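Local coordinates for uncharacterized protein (Klebsiella pneumoniae, PDB 2A2L), which is of unknown function but belongs to the HbpS-like haem-degrading family, and so may bind or break down haem, at residues Q19-V24 and V35-V40; G106-I111 and L132-A137. All blocks are in the same frame, centred on the assembly; numbering follows the deposited sequence.

Contact 1: Q19-V24 and V35-V40; sequences QMAAAV and VVFSVV
F37 points its side chain toward the helix, with CG anti to the backbone N (chi1 -178°), and V24 meets it with CG2, the branch lying beside its own N because CG1 takes the anti place (chi1 165°). CG2 then stands over one ring face, 4.2 Å from the F37 centroid and 22° off the normal, a CH-pi geometry. It is displaced toward the rim, with V24 CG2 at 3.9 Å from F37 CE1. M20 O lies over the same face. Farther round the ring, A21 N comes obliquely to within 3.6 Å of F37 CE2, while A21 CB touches F37 CD2 at 3.9 Å. M20 contributes CB, 3.9 Å from F37 CZ. The other branch of V24 is used as well, CG1 meeting V35 CG2 at 4.1 Å, with the two valines crossing at about a right angle. The ring therefore bridges axes that run roughly antiparallel and approach to 9.2 Å. This is helix-on-sheet packing in an alpha/beta domain: helix 14-30 lies on strand 36-41, an inner strand of the antiparallel sheet, and M20 and V24 also touch F141 and A137 of helix 127-143. M20 O already accepts a helical bond from V24 N, and A21 N merely abuts the aromatic carbons. All five touching residues are buried, so the chemistry implies cohesion by dispersion and exclusion of water.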
ATOM      1  N   GLN A  19      -6.861 -23.230 -23.423  1.00 31.10           N
ATOM      2  CA  GLN A  19      -7.764 -23.421 -24.535  1.00 31.10           C
ATOM      3  C   GLN A  19      -8.751 -22.270 -24.677  1.00 31.07           C
ATOM      4  O   GLN A  19      -8.943 -21.766 -25.782  1.00 31.10           O
ATOM      5  CB  GLN A  19      -8.501 -24.753 -24.397  1.00 31.08           C
ATOM      6  CG  GLN A  19      -7.591 -25.980 -24.402  1.00 31.17           C
ATOM      7  CD  GLN A  19      -6.660 -26.067 -25.629  1.00 46.87           C
ATOM      8  OE1 GLN A  19      -7.110 -26.227 -26.774  1.00 43.52           O
ATOM      9  NE2 GLN A  19      -5.357 -25.969 -25.383  1.00 43.62           N
ATOM     10  N   MET A  20      -9.362 -21.844 -23.567  1.00 31.07           N
ATOM     11  CA  MET A  20     -10.225 -20.636 -23.559  1.00 31.02           C
ATOM     12  C   MET A  20      -9.504 -19.332 -23.897  1.00 31.08           C
ATOM     13  O   MET A  20     -10.128 -18.376 -24.346  1.00 31.09           O
ATOM     14  CB  MET A  20     -10.951 -20.454 -22.234  1.00 31.03           C
ATOM     15  CG  MET A  20     -11.460 -21.720 -21.574  1.00 31.06           C
ATOM     16  SD  MET A  20     -11.696 -21.432 -19.805  1.00 30.62           S
ATOM     17  CE  MET A  20     -13.353 -20.980 -19.861  1.00  3.13           C
ATOM     18  N   ALA A  21      -8.199 -19.290 -23.682  1.00 31.10           N
ATOM     19  CA  ALA A  21      -7.403 -18.175 -24.160  1.00 31.18           C
ATOM     20  C   ALA A  21      -7.445 -18.072 -25.681  1.00 31.24           C
ATOM     21  O   ALA A  21      -7.457 -16.963 -26.232  1.00 31.27           O
ATOM     22  CB  ALA A  21      -5.965 -18.277 -23.652  1.00 31.14           C
ATOM     23  N   ALA A  22      -7.474 -19.216 -26.366  1.00 31.28           N
ATOM     24  CA  ALA A  22      -7.347 -19.213 -27.810  1.00 31.32           C
ATOM     25  C   ALA A  22      -8.681 -18.876 -28.437  1.00 31.37           C
ATOM     26  O   ALA A  22      -8.737 -18.212 -29.476  1.00 31.41           O
ATOM     27  CB  ALA A  22      -6.831 -20.547 -28.322  1.00 31.34           C
ATOM     28  N   ALA A  23      -9.751 -19.334 -27.796  1.00 31.40           N
ATOM     29  CA  ALA A  23     -11.108 -19.034 -28.217  1.00 31.41           C
ATOM     30  C   ALA A  23     -11.290 -17.523 -28.208  1.00 31.42           C
ATOM     31  O   ALA A  23     -11.557 -16.915 -29.249  1.00 31.47           O
ATOM     32  CB  ALA A  23     -12.112 -19.694 -27.271  1.00 31.40           C
ATOM     33  N   VAL A  24     -11.115 -16.942 -27.026  1.00 31.41           N
ATOM     34  CA  VAL A  24     -11.171 -15.502 -26.792  1.00 31.36           C
ATOM     35  C   VAL A  24     -10.314 -14.720 -27.785  1.00 31.40           C
ATOM     36  O   VAL A  24     -10.779 -13.739 -28.362  1.00 31.38           O
ATOM     37  CB  VAL A  24     -10.771 -15.184 -25.316  1.00 31.38           C
ATOM     38  CG1 VAL A  24     -10.444 -13.707 -25.099  1.00 31.29           C
ATOM     39  CG2 VAL A  24     -11.871 -15.623 -24.380  1.00 31.20           C
ATOM     40  N   VAL A  35      -7.864  -7.535 -26.365  1.00 26.61           N
ATOM     41  CA  VAL A  35      -8.179  -7.645 -24.945  1.00 26.18           C
ATOM     42  C   VAL A  35      -7.106  -8.328 -24.102  1.00 25.95           C
ATOM     43  O   VAL A  35      -6.307  -9.097 -24.619  1.00 25.86           O
ATOM     44  CB  VAL A  35      -9.548  -8.306 -24.710  1.00 26.20           C
ATOM     45  CG1 VAL A  35     -10.657  -7.518 -25.411  1.00 26.07           C
ATOM     46  CG2 VAL A  35      -9.536  -9.747 -25.135  1.00 26.10           C
ATOM     47  N   VAL A  36      -7.112  -8.055 -22.792  1.00 25.61           N
ATOM     48  CA  VAL A  36      -6.560  -8.997 -21.801  1.00 25.25           C
ATOM     49  C   VAL A  36      -7.544 -10.111 -21.377  1.00 25.05           C
ATOM     50  O   VAL A  36      -8.719  -9.847 -21.160  1.00 25.01           O
ATOM     51  CB  VAL A  36      -5.996  -8.251 -20.596  1.00 25.27           C
ATOM     52  CG1 VAL A  36      -5.054  -9.143 -19.751  1.00 25.08           C
ATOM     53  CG2 VAL A  36      -5.261  -7.012 -21.083  1.00 25.32           C
ATOM     54  N   PHE A  37      -7.050 -11.350 -21.260  1.00 24.75           N
ATOM     55  CA  PHE A  37      -7.832 -12.481 -20.738  1.00 24.44           C
ATOM     56  C   PHE A  37      -7.157 -13.033 -19.504  1.00 24.29           C
ATOM     57  O   PHE A  37      -5.930 -13.223 -19.480  1.00 24.21           O
ATOM     58  CB  PHE A  37      -7.944 -13.607 -21.770  1.00 24.47           C
ATOM     59  CG  PHE A  37      -8.786 -14.798 -21.317  1.00 24.41           C
ATOM     60  CD1 PHE A  37     -10.143 -14.632 -20.969  1.00 23.86           C
ATOM     61  CD2 PHE A  37      -8.233 -16.089 -21.283  1.00 21.78           C
ATOM     62  CE1 PHE A  37     -10.942 -15.724 -20.563  1.00 10.53           C
ATOM     63  CE2 PHE A  37      -9.014 -17.213 -20.889  1.00 10.47           C
ATOM     64  CZ  PHE A  37     -10.377 -17.032 -20.531  1.00 17.84           C
ATOM     65  N   SER A  38      -7.955 -13.291 -18.477  1.00 24.03           N
ATOM     66  CA  SER A  38      -7.430 -13.903 -17.261  1.00 23.78           C
ATOM     67  C   SER A  38      -8.299 -15.047 -16.836  1.00 23.64           C
ATOM     68  O   SER A  38      -9.478 -15.048 -17.150  1.00 23.58           O
ATOM     69  CB  SER A  38      -7.294 -12.886 -16.155  1.00 23.74           C
ATOM     70  OG  SER A  38      -6.546 -11.790 -16.626  1.00 23.69           O
ATOM     71  N   VAL A  39      -7.688 -16.033 -16.169  1.00 23.45           N
ATOM     72  CA  VAL A  39      -8.393 -17.143 -15.530  1.00 23.29           C
ATOM     73  C   VAL A  39      -7.773 -17.384 -14.180  1.00 23.23           C
ATOM     74  O   VAL A  39      -6.559 -17.494 -14.061  1.00 23.22           O
ATOM     75  CB  VAL A  39      -8.290 -18.509 -16.306  1.00 23.33           C
ATOM     76  CG1 VAL A  39      -9.156 -19.593 -15.602  1.00 23.20           C
ATOM     77  CG2 VAL A  39      -8.721 -18.377 -17.750  1.00 23.12           C
ATOM     78  N   VAL A  40      -8.616 -17.485 -13.160  1.00 23.15           N
ATOM     79  CA  VAL A  40      -8.162 -17.870 -11.827  1.00 23.04           C
ATOM     80  C   VAL A  40      -8.659 -19.275 -11.520  1.00 23.03           C
ATOM     81  O   VAL A  40      -9.726 -19.686 -12.000  1.00 22.94           O
ATOM     82  CB  VAL A  40      -8.635 -16.864 -10.747  1.00 23.11           C
ATOM     83  CG1 VAL A  40      -7.932 -15.497 -10.953  1.00 22.99           C
ATOM     84  CG2 VAL A  40     -10.172 -16.693 -10.771  1.00 23.03           C
TER

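Contact 2: G106-I111 and L132-A137; sequences GGLPVI and LLAQCA
Two flat groups of the helix, the A134-Q135 peptide and the side-chain amide of Q135, meet the same methyl, CD1 of L108. Over one face of the peptide, CD1 stands about 3.4 Å above the plane, almost directly above Q135 N: L108 CD1 is 3.6 Å from A134 C, but 3.4 Å from Q135 N. The carboxamide is turned almost perpendicular to that peptide, and CD1 approaches it from well off its plane, with L108 CD1 and Q135 NE2 3.4 Å apart. A bend at chi2 (58°) in Q135 brings the amide back over the leucine, so an exposed polar side chain borders a buried methyl. The two side chains cross at about a right angle, in van der Waals contact. A134 CB packs on L108 CD1 at 3.7 Å and lies 3.9 Å from G106 O, touching both the leucine and the carbonyl at the start of the strand. At phi 136° a side chain on G106 would collide with the preceding carbonyl oxygen, so this turn calls for glycine. Backbone bonds tie L108 and G106 to V120 and V122 of strand 116-123. The leucine also touches L138 and H78, while L133 and A137 face helix 14-30, so helix 127-143 packs beside helix 14-30 and rests on strands 107-111 and 116-123, the former one of the sheet's two outermost strands within this chain.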
ATOM      1  N   GLY A 106     -17.660  -8.366 -17.522  1.00 22.48           N
ATOM      2  CA  GLY A 106     -16.424  -8.808 -18.134  1.00 22.77           C
ATOM      3  C   GLY A 106     -15.784  -9.956 -17.389  1.00 23.02           C
ATOM      4  O   GLY A 106     -14.757 -10.478 -17.820  1.00 22.99           O
ATOM      5  N   GLY A 107     -16.394 -10.340 -16.263  1.00 23.25           N
ATOM      6  CA  GLY A 107     -15.862 -11.379 -15.397  1.00 23.56           C
ATOM      7  C   GLY A 107     -16.955 -12.390 -15.200  1.00 23.80           C
ATOM      8  O   GLY A 107     -18.067 -12.016 -14.864  1.00 23.83           O
ATOM      9  N   LEU A 108     -16.664 -13.662 -15.448  1.00 24.01           N
ATOM     10  CA  LEU A 108     -17.659 -14.723 -15.234  1.00 24.28           C
ATOM     11  C   LEU A 108     -17.080 -15.858 -14.391  1.00 24.42           C
ATOM     12  O   LEU A 108     -15.930 -16.221 -14.569  1.00 24.43           O
ATOM     13  CB  LEU A 108     -18.193 -15.255 -16.575  1.00 24.17           C
ATOM     14  CG  LEU A 108     -19.139 -14.313 -17.328  1.00 24.29           C
ATOM     15  CD1 LEU A 108     -19.436 -14.812 -18.712  1.00 11.97           C
ATOM     16  CD2 LEU A 108     -20.446 -14.077 -16.562  1.00 28.78           C
ATOM     17  N   PRO A 109     -17.865 -16.400 -13.448  1.00 24.67           N
ATOM     18  CA  PRO A 109     -17.496 -17.669 -12.822  1.00 24.86           C
ATOM     19  C   PRO A 109     -17.649 -18.858 -13.778  1.00 25.10           C
ATOM     20  O   PRO A 109     -18.495 -18.836 -14.673  1.00 25.11           O
ATOM     21  CB  PRO A 109     -18.489 -17.776 -11.668  1.00 24.85           C
ATOM     22  CG  PRO A 109     -19.672 -17.037 -12.162  1.00 24.77           C
ATOM     23  CD  PRO A 109     -19.109 -15.860 -12.880  1.00 24.62           C
ATOM     24  N   VAL A 110     -16.812 -19.873 -13.599  1.00 25.40           N
ATOM     25  CA  VAL A 110     -16.891 -21.091 -14.397  1.00 25.70           C
ATOM     26  C   VAL A 110     -17.605 -22.151 -13.566  1.00 25.89           C
ATOM     27  O   VAL A 110     -17.124 -22.517 -12.494  1.00 25.92           O
ATOM     28  CB  VAL A 110     -15.479 -21.617 -14.775  1.00 25.69           C
ATOM     29  CG1 VAL A 110     -15.585 -22.888 -15.610  1.00 25.78           C
ATOM     30  CG2 VAL A 110     -14.682 -20.562 -15.517  1.00 25.58           C
ATOM     31  N   ILE A 111     -18.743 -22.627 -14.056  1.00 26.17           N
ATOM     32  CA  ILE A 111     -19.595 -23.534 -13.286  1.00 26.49           C
ATOM     33  C   ILE A 111     -19.568 -24.960 -13.845  1.00 26.71           C
ATOM     34  O   ILE A 111     -20.058 -25.230 -14.950  1.00 26.80           O
ATOM     35  CB  ILE A 111     -21.053 -23.034 -13.227  1.00 26.44           C
ATOM     36  CG1 ILE A 111     -21.138 -21.716 -12.452  1.00 26.46           C
ATOM     37  CG2 ILE A 111     -21.987 -24.104 -12.661  1.00 26.46           C
ATOM     38  CD1 ILE A 111     -22.000 -20.690 -13.145  1.00 27.24           C
ATOM     39  N   LEU A 132     -19.089 -10.643 -23.650  1.00 30.30           N
ATOM     40  CA  LEU A 132     -19.378 -11.507 -24.804  1.00 30.53           C
ATOM     41  C   LEU A 132     -18.206 -12.466 -25.019  1.00 30.69           C
ATOM     42  O   LEU A 132     -18.385 -13.594 -25.480  1.00 30.66           O
ATOM     43  CB  LEU A 132     -19.594 -10.648 -26.069  1.00 30.49           C
ATOM     44  CG  LEU A 132     -19.727 -11.327 -27.455  1.00 30.45           C
ATOM     45  CD1 LEU A 132     -20.723 -10.578 -28.369  1.00 25.81           C
ATOM     46  CD2 LEU A 132     -18.403 -11.432 -28.204  1.00 33.45           C
ATOM     47  N   LEU A 133     -17.008 -11.987 -24.692  1.00 30.96           N
ATOM     48  CA  LEU A 133     -15.788 -12.747 -24.884  1.00 31.24           C
ATOM     49  C   LEU A 133     -15.562 -13.621 -23.669  1.00 31.47           C
ATOM     50  O   LEU A 133     -14.864 -14.632 -23.738  1.00 31.54           O
ATOM     51  CB  LEU A 133     -14.599 -11.808 -25.077  1.00 31.21           C
ATOM     52  CG  LEU A 133     -14.600 -10.924 -26.315  1.00 31.14           C
ATOM     53  CD1 LEU A 133     -13.418 -10.036 -26.291  1.00 15.26           C
ATOM     54  CD2 LEU A 133     -14.608 -11.755 -27.578  1.00 27.62           C
ATOM     55  N   ALA A 134     -16.167 -13.218 -22.554  1.00 31.78           N
ATOM     56  CA  ALA A 134     -16.102 -13.970 -21.327  1.00 32.08           C
ATOM     57  C   ALA A 134     -17.016 -15.185 -21.402  1.00 32.31           C
ATOM     58  O   ALA A 134     -16.608 -16.273 -21.003  1.00 32.32           O
ATOM     59  CB  ALA A 134     -16.449 -13.084 -20.145  1.00 32.05           C
ATOM     60  N   GLN A 135     -18.231 -15.004 -21.930  1.00 32.64           N
ATOM     61  CA  GLN A 135     -19.150 -16.125 -22.205  1.00 33.05           C
ATOM     62  C   GLN A 135     -18.595 -17.062 -23.277  1.00 33.27           C
ATOM     63  O   GLN A 135     -18.700 -18.265 -23.169  1.00 33.30           O
ATOM     64  CB  GLN A 135     -20.536 -15.615 -22.620  1.00 32.95           C
ATOM     65  CG  GLN A 135     -21.663 -16.668 -22.557  1.00 33.11           C
ATOM     66  CD  GLN A 135     -21.868 -17.303 -21.161  1.00 43.32           C
ATOM     67  OE1 GLN A 135     -21.872 -18.537 -21.010  1.00 26.13           O
ATOM     68  NE2 GLN A 135     -22.052 -16.458 -20.147  1.00 43.81           N
ATOM     69  N   CYS A 136     -17.994 -16.469 -24.297  1.00 33.72           N
ATOM     70  CA  CYS A 136     -17.245 -17.143 -25.330  1.00 34.00           C
ATOM     71  C   CYS A 136     -16.208 -18.117 -24.776  1.00 34.19           C
ATOM     72  O   CYS A 136     -16.090 -19.221 -25.269  1.00 34.18           O
ATOM     73  CB  CYS A 136     -16.583 -16.061 -26.181  1.00 34.00           C
ATOM     74  SG  CYS A 136     -15.252 -16.540 -27.306  1.00 34.21           S
ATOM     75  N   ALA A 137     -15.466 -17.701 -23.752  1.00 34.49           N
ATOM     76  CA  ALA A 137     -14.554 -18.590 -23.022  1.00 34.79           C
ATOM     77  C   ALA A 137     -15.289 -19.751 -22.336  1.00 35.03           C
ATOM     78  O   ALA A 137     -14.862 -20.902 -22.436  1.00 35.07           O
ATOM     79  CB  ALA A 137     -13.744 -17.803 -22.000  1.00 34.73           C
TER

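Overall arrangement
Contact 1 closes before contact 2 opens along the chain, yet their centres lie only 9 Å apart. Both join a helix to the same antiparallel sheet, ordered 46-51, 36-41, 116-123, 107-111: helix 14-30 meets an inner strand, helix 127-143 an outermost one. The two helices lie together on one sheet face, and helix 59-72 packs against V36 and V40 on the other. Direct packing joins the contacts, A137 CB being 3.8 Å from F37 CZ and 3.7 Å from V24 CG2. The arrangement puts the two contacts in one shared helix-sheet interface, consistent with the GAF-like fold expected of the HbpS-like family.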